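PDB 6IYH: beta chain from Acipenser persicus, which probably carries oxygen as the beta subunit of a four-chain haemoglobin, binding it at the haem iron. Local coordinates for residues T12-A15 / K16-V19; V28-L31 / V32-W36; H60-G63 / K64-D68. All blocks are in the same frame, centred on the assembly; numbering follows the deposited sequence.

Contact 1 of 3, residues T12-A15 / K16-V19; sequences TLWA and KVNV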
loop_
_atom_site.group_PDB
_atom_site.type_symbol
_atom_site.label_atom_id
_atom_site.label_comp_id
_atom_site.label_asym_id
_atom_site.label_seq_id
_atom_site.Cartn_x
_atom_site.Cartn_y
_atom_site.Cartn_z
ATOM N N THR B 12 -16.847 22.899 11.648
ATOM C CA THR B 12 -17.905 22.661 12.654
ATOM C C THR B 12 -17.619 21.447 13.507
ATOM O O THR B 12 -17.844 21.471 14.708
ATOM C CB THR B 12 -19.366 22.562 12.149
ATOM O OG1 THR B 12 -19.561 21.364 11.424
ATOM C CG2 THR B 12 -19.682 23.690 11.201
ATOM N N LEU B 13 -17.152 20.373 12.888
ATOM C CA LEU B 13 -16.834 19.200 13.685
ATOM C C LEU B 13 -15.638 19.496 14.565
ATOM O O LEU B 13 -15.629 19.083 15.725
ATOM C CB LEU B 13 -16.554 17.990 12.748
ATOM C CG LEU B 13 -16.459 16.671 13.514
ATOM C CD1 LEU B 13 -16.818 15.435 12.674
ATOM C CD2 LEU B 13 -15.003 16.401 13.871
ATOM N N TRP B 14 -14.641 20.219 14.061
ATOM C CA TRP B 14 -13.416 20.525 14.796
ATOM C C TRP B 14 -13.728 21.313 16.038
ATOM O O TRP B 14 -13.126 21.104 17.099
ATOM C CB TRP B 14 -12.401 21.272 13.987
ATOM C CG TRP B 14 -11.127 21.432 14.654
ATOM C CD1 TRP B 14 -10.544 22.553 15.107
ATOM C CD2 TRP B 14 -10.217 20.343 15.004
ATOM N NE1 TRP B 14 -9.374 22.254 15.731
ATOM C CE2 TRP B 14 -9.125 20.920 15.650
ATOM C CE3 TRP B 14 -10.268 18.947 14.850
ATOM C CZ2 TRP B 14 -8.040 20.152 16.156
ATOM C CZ3 TRP B 14 -9.151 18.195 15.284
ATOM C CH2 TRP B 14 -8.095 18.798 15.926
ATOM N N ALA B 15 -14.726 22.190 15.927
ATOM C CA ALA B 15 -15.080 23.013 17.092
ATOM C C ALA B 15 -15.596 22.195 18.270
ATOM O O ALA B 15 -15.643 22.714 19.410
ATOM C CB ALA B 15 -16.112 24.050 16.681
ATOM N N LYS B 16 -15.966 20.924 18.064
ATOM C CA LYS B 16 -16.444 20.070 19.113
ATOM C C LYS B 16 -15.426 18.948 19.441
ATOM O O LYS B 16 -15.771 18.083 20.207
ATOM C CB LYS B 16 -17.731 19.386 18.725
ATOM C CG LYS B 16 -18.861 20.346 18.430
ATOM C CD LYS B 16 -20.152 19.593 18.148
ATOM C CE LYS B 16 -21.265 20.570 18.512
ATOM N NZ LYS B 16 -22.577 20.152 17.965
ATOM N N VAL B 17 -14.245 18.977 18.841
ATOM C CA VAL B 17 -13.251 17.868 19.132
ATOM C C VAL B 17 -12.468 18.195 20.427
ATOM O O VAL B 17 -11.803 19.209 20.517
ATOM C CB VAL B 17 -12.269 17.693 17.950
ATOM C CG1 VAL B 17 -11.019 16.911 18.369
ATOM C CG2 VAL B 17 -13.001 17.018 16.777
ATOM N N ASN B 18 -12.505 17.270 21.344
ATOM C CA ASN B 18 -11.655 17.261 22.500
ATOM C C ASN B 18 -10.328 16.644 22.042
ATOM O O ASN B 18 -10.238 15.431 21.862
ATOM C CB ASN B 18 -12.299 16.426 23.615
ATOM C CG ASN B 18 -11.428 16.322 24.861
ATOM O OD1 ASN B 18 -10.231 16.449 24.788
ATOM N ND2 ASN B 18 -12.030 16.047 25.982
ATOM N N VAL B 19 -9.313 17.479 21.899
ATOM C CA VAL B 19 -8.060 16.977 21.266
ATOM C C VAL B 19 -7.336 16.008 22.181
ATOM O O VAL B 19 -6.620 15.111 21.709
ATOM C CB VAL B 19 -7.115 18.126 20.839
ATOM C CG1 VAL B 19 -7.712 18.978 19.748
ATOM C CG2 VAL B 19 -6.765 19.056 22.008
#
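Trp14 and Val17 meet both through the backbone and through their side chains, where helix 4-14 runs out and the chain turns toward helix 19-33. Two backbone hydrogen bonds make the corner. Lys16 N donates to Leu13 O at 3.0 Å. Val17 N donates to Trp14 O at 3.0 Å with an N-H...O angle of 167°, closing a type I beta turn from Trp14 to Val17. The apolar contacts lie beside this turn. CG of Trp14 stands anti to its backbone N (chi1 -173°), which swings the indole along the chain toward Val17 and Val19. CB of Val17 sits 3.8 Å above one face of the indole, offset toward the rim. CG1 of Val17 is 3.8 Å from Trp14 CZ3, while its other methyl, CG2, packs on Leu13 CD2 at 3.6 Å. Val19 crosses the indole at about a right angle and brings CG1 to 3.8 Å from Trp14 CZ2. Asn18 is the N-cap of helix 19-33, and its OD1 accepts from Ser21 N. Trp14 also packs on Leu67 and Ile74 of helix 57-75. The chemistry is thus divided: backbone bonds set the turn, and apolar side-chain contacts pack Val17 and Val19 against the indole.

Contact 2 of 3, residues V28-L31 / V32-W36; sequences VRLL and VVYPW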
loop_
_atom_site.group_PDB
_atom_site.type_symbol
_atom_site.label_atom_id
_atom_site.label_comp_id
_atom_site.label_asym_id
_atom_site.label_seq_id
_atom_site.Cartn_x
_atom_site.Cartn_y
_atom_site.Cartn_z
ATOM N N VAL B 28 -3.761 5.429 20.688
ATOM C CA VAL B 28 -3.940 4.139 21.284
ATOM C C VAL B 28 -4.249 3.089 20.227
ATOM O O VAL B 28 -3.645 1.992 20.205
ATOM C CB VAL B 28 -5.013 4.119 22.384
ATOM C CG1 VAL B 28 -5.294 2.723 22.838
ATOM C CG2 VAL B 28 -4.512 4.958 23.546
ATOM N N ARG B 29 -5.223 3.416 19.391
ATOM C CA ARG B 29 -5.577 2.541 18.312
ATOM C C ARG B 29 -4.448 2.289 17.378
ATOM O O ARG B 29 -4.263 1.127 16.991
ATOM C CB ARG B 29 -6.856 2.973 17.579
ATOM C CG ARG B 29 -8.132 2.825 18.471
ATOM C CD ARG B 29 -9.334 3.432 17.769
ATOM N NE ARG B 29 -10.441 3.459 18.714
ATOM C CZ ARG B 29 -11.272 2.432 18.896
ATOM N NH1 ARG B 29 -11.208 1.332 18.137
ATOM N NH2 ARG B 29 -12.192 2.516 19.827
ATOM N N LEU B 30 -3.644 3.312 17.027
ATOM C CA LEU B 30 -2.538 3.095 16.175
ATOM C C LEU B 30 -1.611 2.025 16.785
ATOM O O LEU B 30 -1.160 1.075 16.139
ATOM C CB LEU B 30 -1.751 4.376 15.894
ATOM C CG LEU B 30 -0.537 4.175 15.029
ATOM C CD1 LEU B 30 -0.910 3.922 13.601
ATOM C CD2 LEU B 30 0.412 5.327 15.164
ATOM N N LEU B 31 -1.284 2.226 18.047
ATOM C CA LEU B 31 -0.293 1.354 18.722
ATOM C C LEU B 31 -0.807 -0.072 19.008
ATOM O O LEU B 31 0.015 -1.053 18.995
ATOM C CB LEU B 31 0.162 2.034 20.013
ATOM C CG LEU B 31 0.914 3.346 19.835
ATOM C CD1 LEU B 31 1.106 3.949 21.228
ATOM C CD2 LEU B 31 2.252 3.089 19.175
ATOM N N VAL B 32 -2.114 -0.215 19.206
ATOM C CA VAL B 32 -2.704 -1.532 19.409
ATOM C C VAL B 32 -2.927 -2.234 18.052
ATOM O O VAL B 32 -2.594 -3.474 17.935
ATOM C CB VAL B 32 -4.032 -1.461 20.216
ATOM C CG1 VAL B 32 -4.766 -2.816 20.182
ATOM C CG2 VAL B 32 -3.717 -0.983 21.637
ATOM N N VAL B 33 -3.508 -1.553 17.071
ATOM C CA VAL B 33 -3.910 -2.215 15.874
ATOM C C VAL B 33 -2.706 -2.492 14.956
ATOM O O VAL B 33 -2.697 -3.454 14.181
ATOM C CB VAL B 33 -5.017 -1.402 15.150
ATOM C CG1 VAL B 33 -5.404 -1.929 13.783
ATOM C CG2 VAL B 33 -6.256 -1.250 16.039
ATOM N N TYR B 34 -1.755 -1.546 14.929
ATOM C CA TYR B 34 -0.534 -1.655 14.103
ATOM C C TYR B 34 0.658 -1.671 15.024
ATOM O O TYR B 34 1.458 -0.739 15.029
ATOM C CB TYR B 34 -0.537 -0.447 13.191
ATOM C CG TYR B 34 -1.808 -0.287 12.411
ATOM C CD1 TYR B 34 -2.074 -1.033 11.228
ATOM C CD2 TYR B 34 -2.819 0.570 12.868
ATOM C CE1 TYR B 34 -3.284 -0.841 10.517
ATOM C CE2 TYR B 34 -4.001 0.694 12.181
ATOM C CZ TYR B 34 -4.225 0.042 11.000
ATOM O OH TYR B 34 -5.501 0.220 10.341
ATOM N N PRO B 35 0.868 -2.780 15.710
ATOM C CA PRO B 35 1.803 -2.700 16.897
ATOM C C PRO B 35 3.279 -2.526 16.612
ATOM O O PRO B 35 4.082 -2.092 17.472
ATOM C CB PRO B 35 1.488 -3.993 17.654
ATOM C CG PRO B 35 0.889 -4.907 16.683
ATOM C CD PRO B 35 0.096 -4.026 15.757
ATOM N N TRP B 36 3.633 -2.743 15.365
ATOM C CA TRP B 36 4.951 -2.423 14.890
ATOM C C TRP B 36 5.292 -0.980 14.990
ATOM O O TRP B 36 6.457 -0.656 15.142
ATOM C CB TRP B 36 5.175 -2.916 13.498
ATOM C CG TRP B 36 4.138 -2.506 12.487
ATOM C CD1 TRP B 36 4.126 -1.354 11.737
ATOM C CD2 TRP B 36 2.981 -3.232 12.127
ATOM N NE1 TRP B 36 3.043 -1.339 10.942
ATOM C CE2 TRP B 36 2.309 -2.468 11.152
ATOM C CE3 TRP B 36 2.405 -4.440 12.562
ATOM C CZ2 TRP B 36 1.186 -2.900 10.545
ATOM C CZ3 TRP B 36 1.274 -4.848 11.988
ATOM C CH2 TRP B 36 0.634 -4.055 11.015
#
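Tyr34 meets Leu30 at the last turn of helix 19-33. Tyr34 N donates to Leu30 O at 2.9 Å, and Tyr34 is the first residue to leave helical backbone angles. Its side chain begins close to the same oxygen: CB is 3.4 Å from Leu30 O. CG stands anti to the carbonyl carbon, beside the backbone N (chi1 -53°), which keeps the near end of the ring by the carbonyl. Leu30 O lies at the ring edge, in plane, 3.7 Å from Tyr34 CD2. The same CD2 touches Leu30 CD1 at 3.9 Å, the two side chains crossing at about a right angle. Val33 CG1 lies 3.4 Å above one ring face, toward the rim. The ring also stacks with His104. One residue on, Pro35 has no N-H to give; its CA makes a C-H...O contact of 3.2 Å with Leu31 O, which also accepts from Gln38 NE2. Backbone bonds from Val32 to Val28 and from Val33 to Arg29 complete the turn. Helix 50-55 packs on Val28, Leu31 and Val32, helix 100-117 on Arg29 and Tyr34. Two neighbouring chains also meet residues 28-36, one bonding Arg29 through NH1 and NH2, the other Val33 O through a basic side chain.

Contact 3 of 3, residues H60-G63 / K64-D68; sequences HAHG and KTVLD. With HEM (protoporphyrin IX containing Fe), chain D.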
loop_
_atom_site.group_PDB
_atom_site.type_symbol
_atom_site.label_atom_id
_atom_site.label_comp_id
_atom_site.label_asym_id
_atom_site.label_seq_id
_atom_site.Cartn_x
_atom_site.Cartn_y
_atom_site.Cartn_z
ATOM N N HIS B 60 -1.114 9.379 25.962
ATOM C CA HIS B 60 -2.141 10.393 25.986
ATOM C C HIS B 60 -1.592 11.754 25.617
ATOM O O HIS B 60 -2.199 12.483 24.778
ATOM C CB HIS B 60 -2.820 10.486 27.311
ATOM C CG HIS B 60 -3.350 9.179 27.813
ATOM N ND1 HIS B 60 -3.489 8.926 29.163
ATOM C CD2 HIS B 60 -3.641 8.015 27.189
ATOM C CE1 HIS B 60 -3.942 7.694 29.330
ATOM N NE2 HIS B 60 -4.102 7.147 28.136
ATOM N N ALA B 61 -0.474 12.184 26.233
ATOM C CA ALA B 61 0.075 13.469 25.900
ATOM C C ALA B 61 0.479 13.610 24.432
ATOM O O ALA B 61 0.284 14.660 23.746
ATOM C CB ALA B 61 1.274 13.780 26.830
ATOM N N HIS B 62 1.075 12.559 23.908
ATOM C CA HIS B 62 1.496 12.594 22.526
ATOM C C HIS B 62 0.324 12.633 21.541
ATOM O O HIS B 62 0.342 13.349 20.539
ATOM C CB HIS B 62 2.454 11.448 22.125
ATOM C CG HIS B 62 3.048 11.697 20.798
ATOM N ND1 HIS B 62 3.873 12.788 20.576
ATOM C CD2 HIS B 62 2.842 11.109 19.578
ATOM C CE1 HIS B 62 4.144 12.861 19.290
ATOM N NE2 HIS B 62 3.564 11.838 18.664
ATOM N N GLY B 63 -0.701 11.883 21.873
ATOM C CA GLY B 63 -1.916 11.889 21.060
ATOM C C GLY B 63 -2.497 13.323 21.007
ATOM O O GLY B 63 -2.947 13.783 19.954
ATOM N N LYS B 64 -2.506 14.002 22.137
ATOM C CA LYS B 64 -2.931 15.425 22.110
ATOM C C LYS B 64 -2.053 16.278 21.213
ATOM O O LYS B 64 -2.526 17.107 20.464
ATOM C CB LYS B 64 -2.942 15.951 23.553
ATOM C CG LYS B 64 -3.485 17.355 23.732
ATOM C CD LYS B 64 -3.285 17.869 25.165
ATOM C CE LYS B 64 -3.971 19.222 25.255
ATOM N NZ LYS B 64 -4.159 19.706 26.655
ATOM N N THR B 65 -0.748 16.119 21.304
ATOM C CA THR B 65 0.187 16.856 20.416
ATOM C C THR B 65 -0.158 16.646 18.933
ATOM O O THR B 65 -0.167 17.593 18.136
ATOM C CB THR B 65 1.644 16.465 20.773
ATOM O OG1 THR B 65 1.942 16.842 22.146
ATOM C CG2 THR B 65 2.667 17.068 19.823
ATOM N N VAL B 66 -0.403 15.384 18.539
ATOM C CA VAL B 66 -0.762 15.065 17.160
ATOM C C VAL B 66 -2.069 15.777 16.758
ATOM O O VAL B 66 -2.131 16.379 15.706
ATOM C CB VAL B 66 -0.875 13.535 16.942
ATOM C CG1 VAL B 66 -1.397 13.257 15.542
ATOM C CG2 VAL B 66 0.478 12.861 17.124
ATOM N N LEU B 67 -3.087 15.740 17.613
ATOM C CA LEU B 67 -4.356 16.332 17.284
ATOM C C LEU B 67 -4.259 17.876 17.209
ATOM O O LEU B 67 -4.835 18.477 16.359
ATOM C CB LEU B 67 -5.442 15.825 18.184
ATOM C CG LEU B 67 -6.260 14.691 17.621
ATOM C CD1 LEU B 67 -7.184 15.296 16.553
ATOM C CD2 LEU B 67 -5.373 13.587 17.030
ATOM N N ASP B 68 -3.436 18.468 18.046
ATOM C CA ASP B 68 -3.099 19.921 17.898
ATOM C C ASP B 68 -2.492 20.276 16.585
ATOM O O ASP B 68 -2.883 21.276 15.993
ATOM C CB ASP B 68 -2.236 20.400 19.060
ATOM C CG ASP B 68 -3.019 20.482 20.339
ATOM O OD1 ASP B 68 -4.238 20.326 20.262
ATOM O OD2 ASP B 68 -2.407 20.706 21.420
HETATM C CHA HEM D . 6.407 13.533 16.835
HETATM C CHB HEM D . 2.629 15.047 14.288
HETATM C CHC HEM D . 2.108 10.544 12.544
HETATM C CHD HEM D . 6.003 9.109 14.999
HETATM C C1A HEM D . 5.432 14.302 16.243
HETATM C C2A HEM D . 5.200 15.663 16.614
HETATM C C3A HEM D . 4.146 16.079 15.933
HETATM C C4A HEM D . 3.674 14.991 15.150
HETATM C CMA HEM D . 3.521 17.474 15.987
HETATM C CAA HEM D . 6.002 16.517 17.579
HETATM C CBA HEM D . 7.043 17.307 16.789
HETATM C CGA HEM D . 7.901 18.235 17.638
HETATM O O1A HEM D . 8.708 17.796 18.483
HETATM O O2A HEM D . 7.830 19.468 17.489
HETATM C C1B HEM D . 2.133 13.932 13.581
HETATM C C2B HEM D . 1.002 13.970 12.695
HETATM C C3B HEM D . 0.824 12.683 12.278
HETATM C C4B HEM D . 1.937 11.903 12.801
HETATM C CMB HEM D . 0.042 15.127 12.366
HETATM C CAB HEM D . -0.177 12.061 11.385
HETATM C CBB HEM D . -1.346 12.644 11.063
HETATM C C1C HEM D . 3.058 9.708 13.081
HETATM C C2C HEM D . 3.240 8.293 12.847
HETATM C C3C HEM D . 4.370 7.896 13.547
HETATM C C4C HEM D . 4.938 9.100 14.157
HETATM C CMC HEM D . 2.207 7.497 12.132
HETATM C CAC HEM D . 4.966 6.551 13.750
HETATM C CBC HEM D . 4.312 5.450 13.353
HETATM C C1D HEM D . 6.369 10.235 15.758
HETATM C C2D HEM D . 7.441 10.159 16.735
HETATM C C3D HEM D . 7.613 11.393 17.229
HETATM C C4D HEM D . 6.572 12.171 16.555
HETATM C CMD HEM D . 8.303 8.932 17.042
HETATM C CAD HEM D . 8.580 11.857 18.309
HETATM C CBD HEM D . 7.918 11.391 19.639
HETATM C CGD HEM D . 8.645 11.735 20.930
HETATM O O1D HEM D . 8.426 12.803 21.530
HETATM O O2D HEM D . 9.395 10.902 21.431
HETATM N NA HEM D . 4.504 13.920 15.370
HETATM N NB HEM D . 2.711 12.709 13.551
HETATM N NC HEM D . 4.137 10.143 13.838
HETATM N ND HEM D . 5.830 11.470 15.608
HETATM FE FE HEM D . 4.350 12.078 14.591
HETATM O O HOH W 1 3.079 11.406 16.096
#
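His62 and Val66 sit one turn apart on the haem-facing side of helix 57-75. In the globin fold this is the E helix, and His62 is placed as the distal histidine. CG of His62 is anti to its backbone N (chi1 -169°), which carries the imidazole from the helix toward the haem. The ring meets the haem with its edge: CE1 is 3.4 Å from the meso carbon CHA, and C1A of the haem also lies in the ring plane. Water 1 is in that plane too. Its oxygen stands 2.6 Å from His62 NE2 and binds the iron, so the imidazole reaches the metal through one water. Val66 crosses the imidazole obliquely. Its CG2 packs 3.6 Å from His62 NE2, while CG1 is turned to the porphyrin and rests 3.8 Å from C2B. One valine thus touches both the histidine and the haem. Thr65 brings its methyl CG2 to the haem methyl CMA, while its OG1 stays near the backbone carbonyl of Ala61. With an alanine in place of His62, the iron-bound water would probably lose its imidazole partner and Val66 CG2 the ring it packs on. The ring of His62 also meets that of Phe41, with planes at about 55°. The backbone beneath is regular: Lys64 N, Thr65 N, Val66 N and Leu67 N donate to the carbonyls four residues back. Away from the haem, the extended Lys64 side chain reaches a salt bridge with Glu20, and His60 NE2 bonds Ala54 O. Both join this helix to neighbouring parts of the fold. At the iron, the oxygen of water 1 lies 2.1 Å from the haem FE.

How the contacts relate
Contact 3 supplies His62, Thr65 and Val66 to the haem pocket, and contacts 1 and 2 lie toward different ends of helix 19-33. Contact 1 leads into that helix and touches contact 3, with centres 14 Å apart. Trp14 CH2 comes to 3.3 Å from Leu67 O, and Val19 CG2 to 3.3 Å from Asp68 OD1. The Trp14 side chain is about 10 Å from the haem. Contact 2 closes the same helix, with its centre 23 Å from that of contact 1. It comes within about 5 Å of contact 3 at the nearest atoms, without touching. Its Leu30 side chain is about 4 Å from the haem, while other residues of 28-36 meet neighbouring chains of the assembly.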